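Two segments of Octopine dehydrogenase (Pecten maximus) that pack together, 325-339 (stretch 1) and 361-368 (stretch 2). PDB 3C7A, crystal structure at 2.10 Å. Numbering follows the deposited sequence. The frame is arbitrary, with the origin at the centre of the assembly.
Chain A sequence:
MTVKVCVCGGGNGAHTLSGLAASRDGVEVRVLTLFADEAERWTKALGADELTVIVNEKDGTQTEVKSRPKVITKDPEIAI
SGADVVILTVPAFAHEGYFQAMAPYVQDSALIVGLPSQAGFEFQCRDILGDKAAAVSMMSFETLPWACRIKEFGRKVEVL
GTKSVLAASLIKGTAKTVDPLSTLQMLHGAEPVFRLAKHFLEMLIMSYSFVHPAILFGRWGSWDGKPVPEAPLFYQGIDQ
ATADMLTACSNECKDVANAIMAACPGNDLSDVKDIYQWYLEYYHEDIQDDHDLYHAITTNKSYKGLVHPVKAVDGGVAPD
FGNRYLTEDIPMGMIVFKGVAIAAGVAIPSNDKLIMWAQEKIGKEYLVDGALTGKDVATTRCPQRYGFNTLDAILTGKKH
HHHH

Stretch 1 (325-339) YLTEDIPMGMIVFKG
Stretch 2 (361-368) KIGKEYLV

This is a small, mainly apolar contact, 392 Å² with both sides summed, in which one flank of a loop and the helix that follows it packs against a helix end and the irregular loop that follows, with no hydrogen bond crossing between them. The two stretches belong to one chain, and touching residues are at least 29 positions apart in sequence. They run in the same sense: the CA atoms of T327 and I362 lie 7.4 Å apart, and those of I335 and Y366 8.0 Å apart.

Stretch 1 begins as loop or turn, with L326 at phi/psi -114/-32 and T327 at -71/-17, and becomes helical around I330. A wider pi-type turn spans 330-334, marked by the bonds from M334 N to D329 O and from I335 N to I330 O, both 3.1 Å. Within it M332 (-98/16) and G333 (-149/-93) depart from regular helical angles. A CB placed ideally on G333 would lie 2.3 Å from D329 O, a clash that glycine avoids. From M334 onward the angles are regular, near -60/-40, and K338 N bonds M334 O at 3.2 Å.

Stretch 2 enters from a weakly bonded helix at about 361-362. G363, with positive phi (79/36), is the first residue to leave helical angles, and K364 (-124/166) and E365 (-140/122) are extended. Y366 breaks this run at -124/-46 before L367 (-113/131) and V368 (-135/121) extend again.

At the first meeting point, I362 (chi1 p, chi2 t) points toward stretch 1. Its CG2 lies 4.1 Å from CB of L326 (m, t) and 4.2 Å from CG2 of T327 (chi1 p), so one methyl makes the closest approach to both neighbours. K361 also directs its CA-to-CB bond toward stretch 1, but its m, m, m, t chain leads away and leaves the amine outside the contact.

Y366 is the centre of the second meeting point and has the largest covered area, 81 Å². With chi1 -51° (m) and chi2 -71°, its side chain reaches back along the helix toward the start of stretch 1. I335 (m, m) places CD1 3.8 Å from Y366 CB, near the root of the side chain; I330 (m, m) places CG2 3.9 Å from Y366 CE2; and P331, with a C-gamma endo ring, places CB 4.2 Å from Y366 CZ and 4.0 Å from Y366 OH. All three approach the ring obliquely. From CB to OH the Y366 side chain thus runs from I335 back to P331, and its hydroxyl end lies beside the proline through van der Waals contact alone.

Farther along the helix, K338 (t, p, t, t) contributes the aliphatic part of its chain: its CE lies 4.2 Å from CD1 of L367 (t, p), while its NZ is hydrogen-bonded elsewhere in the structure. M334, V336 and F337 remain out of reach of stretch 2.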

# COMPACT_ATOMS: atom_id res chain seq x y z
N TYR A 325 -11.63 5.28 2.94
CA TYR A 325 -10.71 6.09 3.75
C TYR A 325 -10.45 5.50 5.13
O TYR A 325 -9.37 5.68 5.70
CB TYR A 325 -11.22 7.53 3.90
CG TYR A 325 -11.10 8.41 2.67
CD1 TYR A 325 -12.23 8.96 2.07
CD2 TYR A 325 -9.85 8.70 2.11
CE1 TYR A 325 -12.14 9.77 0.94
CE2 TYR A 325 -9.74 9.52 0.98
CZ TYR A 325 -10.89 10.05 0.40
OH TYR A 325 -10.79 10.85 -0.71
N LEU A 326 -11.44 4.79 5.67
CA LEU A 326 -11.35 4.21 7.01
C LEU A 326 -11.36 2.68 7.01
O LEU A 326 -10.74 2.05 7.87
CB LEU A 326 -12.47 4.74 7.92
CG LEU A 326 -12.54 6.25 8.23
CD1 LEU A 326 -13.85 6.58 8.95
CD2 LEU A 326 -11.35 6.73 9.04
N THR A 327 -12.06 2.08 6.04
CA THR A 327 -12.21 0.62 5.96
C THR A 327 -10.92 -0.11 5.55
O THR A 327 -10.80 -1.32 5.75
CB THR A 327 -13.38 0.19 5.04
OG1 THR A 327 -13.20 0.74 3.73
CG2 THR A 327 -14.72 0.67 5.61
N GLU A 328 -9.97 0.63 4.98
CA GLU A 328 -8.66 0.09 4.62
C GLU A 328 -7.53 0.63 5.51
O GLU A 328 -6.71 -0.14 6.01
CB GLU A 328 -8.34 0.36 3.14
CG GLU A 328 -9.01 -0.62 2.16
CD GLU A 328 -8.07 -1.72 1.67
OE1 GLU A 328 -7.08 -1.40 0.97
OE2 GLU A 328 -8.33 -2.90 1.97
N ASP A 329 -7.51 1.95 5.71
CA ASP A 329 -6.42 2.62 6.44
C ASP A 329 -6.31 2.30 7.93
O ASP A 329 -5.26 2.50 8.54
CB ASP A 329 -6.49 4.15 6.23
CG ASP A 329 -6.11 4.58 4.82
OD1 ASP A 329 -5.81 3.71 3.97
OD2 ASP A 329 -6.12 5.80 4.55
N ILE A 330 -7.40 1.80 8.53
CA ILE A 330 -7.38 1.41 9.95
C ILE A 330 -6.89 -0.03 10.17
O ILE A 330 -5.83 -0.22 10.78
CB ILE A 330 -8.75 1.70 10.67
CG1 ILE A 330 -9.13 3.19 10.60
CG2 ILE A 330 -8.74 1.18 12.12
CD1 ILE A 330 -8.19 4.15 11.34
N PRO A 331 -7.63 -1.06 9.67
CA PRO A 331 -7.19 -2.44 9.93
C PRO A 331 -5.91 -2.86 9.20
O PRO A 331 -5.20 -3.76 9.67
CB PRO A 331 -8.38 -3.28 9.46
CG PRO A 331 -9.05 -2.44 8.43
CD PRO A 331 -8.87 -1.02 8.87
N MET A 332 -5.65 -2.31 8.02
CA MET A 332 -4.44 -2.55 7.21
C MET A 332 -3.29 -1.47 7.32
O MET A 332 -2.40 -1.45 6.48
CB MET A 332 -4.80 -2.75 5.73
CG MET A 332 -5.96 -3.67 5.41
SD MET A 332 -5.61 -5.39 5.57
CE MET A 332 -6.22 -5.64 7.08
N GLY A 333 -3.37 -0.62 8.36
CA GLY A 333 -2.53 0.54 8.61
C GLY A 333 -2.25 0.96 10.09
O GLY A 333 -1.35 0.47 10.72
N MET A 334 -3.06 1.86 10.62
CA MET A 334 -2.97 2.30 12.04
C MET A 334 -2.86 1.15 13.11
O MET A 334 -2.04 1.23 13.99
CB MET A 334 -4.05 3.36 12.41
CG MET A 334 -4.04 4.79 11.78
SD MET A 334 -4.99 6.16 12.60
CE MET A 334 -3.94 6.45 14.00
N ILE A 335 -3.65 0.07 12.96
CA ILE A 335 -3.65 -1.06 13.91
C ILE A 335 -2.33 -1.85 13.90
O ILE A 335 -1.87 -2.32 14.94
CB ILE A 335 -4.87 -2.02 13.67
CG1 ILE A 335 -6.21 -1.29 13.87
CG2 ILE A 335 -4.80 -3.28 14.56
CD1 ILE A 335 -6.49 -0.78 15.29
N VAL A 336 -1.71 -1.97 12.72
CA VAL A 336 -0.42 -2.66 12.57
C VAL A 336 0.71 -1.89 13.29
O VAL A 336 1.55 -2.50 13.96
CB VAL A 336 -0.05 -2.91 11.08
CG1 VAL A 336 1.20 -3.78 10.96
CG2 VAL A 336 -1.22 -3.56 10.33
N PHE A 337 0.70 -0.57 13.16
CA PHE A 337 1.66 0.31 13.85
C PHE A 337 1.55 0.23 15.38
O PHE A 337 2.56 0.26 16.08
CB PHE A 337 1.49 1.77 13.36
CG PHE A 337 2.37 2.77 14.08
CD1 PHE A 337 3.75 2.78 13.87
CD2 PHE A 337 1.81 3.71 14.94
CE1 PHE A 337 4.56 3.71 14.53
CE2 PHE A 337 2.61 4.65 15.59
CZ PHE A 337 3.99 4.65 15.39
N LYS A 338 0.32 0.11 15.88
CA LYS A 338 0.05 -0.02 17.32
C LYS A 338 0.66 -1.30 17.91
O LYS A 338 1.22 -1.27 19.02
CB LYS A 338 -1.46 0.06 17.60
CG LYS A 338 -1.89 -0.14 19.07
CD LYS A 338 -1.42 0.99 19.99
CE LYS A 338 -1.93 0.78 21.42
NZ LYS A 338 -1.42 1.82 22.36
N GLY A 339 0.58 -2.40 17.17
CA GLY A 339 1.17 -3.68 17.59
C GLY A 339 2.68 -3.63 17.76
O GLY A 339 3.22 -4.24 18.70
N LYS A 361 -17.34 4.90 13.86
CA LYS A 361 -18.03 5.46 12.69
C LYS A 361 -18.34 4.42 11.61
O LYS A 361 -19.28 4.60 10.83
CB LYS A 361 -17.22 6.62 12.08
CG LYS A 361 -16.98 7.81 13.02
CD LYS A 361 -18.27 8.45 13.54
CE LYS A 361 -18.91 9.37 12.52
NZ LYS A 361 -20.05 10.12 13.11
N ILE A 362 -17.55 3.35 11.57
CA ILE A 362 -17.76 2.27 10.60
C ILE A 362 -18.42 1.03 11.21
O ILE A 362 -18.75 0.07 10.50
CB ILE A 362 -16.44 1.88 9.86
CG1 ILE A 362 -15.32 1.54 10.85
CG2 ILE A 362 -16.02 2.99 8.89
CD1 ILE A 362 -14.15 0.77 10.25
N GLY A 363 -18.61 1.05 12.53
CA GLY A 363 -19.28 -0.03 13.25
C GLY A 363 -18.42 -1.26 13.52
O GLY A 363 -18.91 -2.39 13.48
N LYS A 364 -17.14 -1.03 13.80
CA LYS A 364 -16.19 -2.11 14.09
C LYS A 364 -15.50 -1.89 15.44
O LYS A 364 -15.57 -0.80 16.01
CB LYS A 364 -15.14 -2.23 12.97
CG LYS A 364 -15.70 -2.50 11.57
CD LYS A 364 -16.20 -3.93 11.41
CE LYS A 364 -16.75 -4.17 10.01
NZ LYS A 364 -17.35 -5.53 9.86
N GLU A 365 -14.83 -2.93 15.95
CA GLU A 365 -14.14 -2.87 17.24
C GLU A 365 -12.79 -3.61 17.19
O GLU A 365 -12.74 -4.80 16.89
CB GLU A 365 -15.02 -3.46 18.35
CG GLU A 365 -14.53 -3.17 19.77
CD GLU A 365 -15.33 -3.92 20.84
OE1 GLU A 365 -15.47 -5.15 20.73
OE2 GLU A 365 -15.80 -3.26 21.80
N TYR A 366 -11.71 -2.88 17.49
CA TYR A 366 -10.36 -3.44 17.47
C TYR A 366 -9.61 -3.27 18.80
O TYR A 366 -8.98 -4.21 19.30
CB TYR A 366 -9.52 -2.84 16.33
CG TYR A 366 -10.17 -2.88 14.96
CD1 TYR A 366 -10.33 -4.08 14.27
CD2 TYR A 366 -10.60 -1.70 14.35
CE1 TYR A 366 -10.92 -4.11 13.01
CE2 TYR A 366 -11.19 -1.72 13.09
CZ TYR A 366 -11.34 -2.92 12.42
OH TYR A 366 -11.93 -2.94 11.17
N LEU A 367 -9.66 -2.06 19.36
CA LEU A 367 -8.94 -1.72 20.59
C LEU A 367 -9.89 -1.46 21.76
O LEU A 367 -10.86 -0.71 21.62
CB LEU A 367 -8.04 -0.50 20.35
CG LEU A 367 -7.00 -0.08 21.40
CD1 LEU A 367 -5.78 -1.00 21.39
CD2 LEU A 367 -6.56 1.36 21.17
N VAL A 368 -9.61 -2.09 22.91
CA VAL A 368 -10.43 -1.94 24.12
C VAL A 368 -9.55 -1.74 25.36
O VAL A 368 -8.71 -2.58 25.69
CB VAL A 368 -11.36 -3.17 24.34
CG1 VAL A 368 -12.20 -3.00 25.61
CG2 VAL A 368 -12.27 -3.41 23.14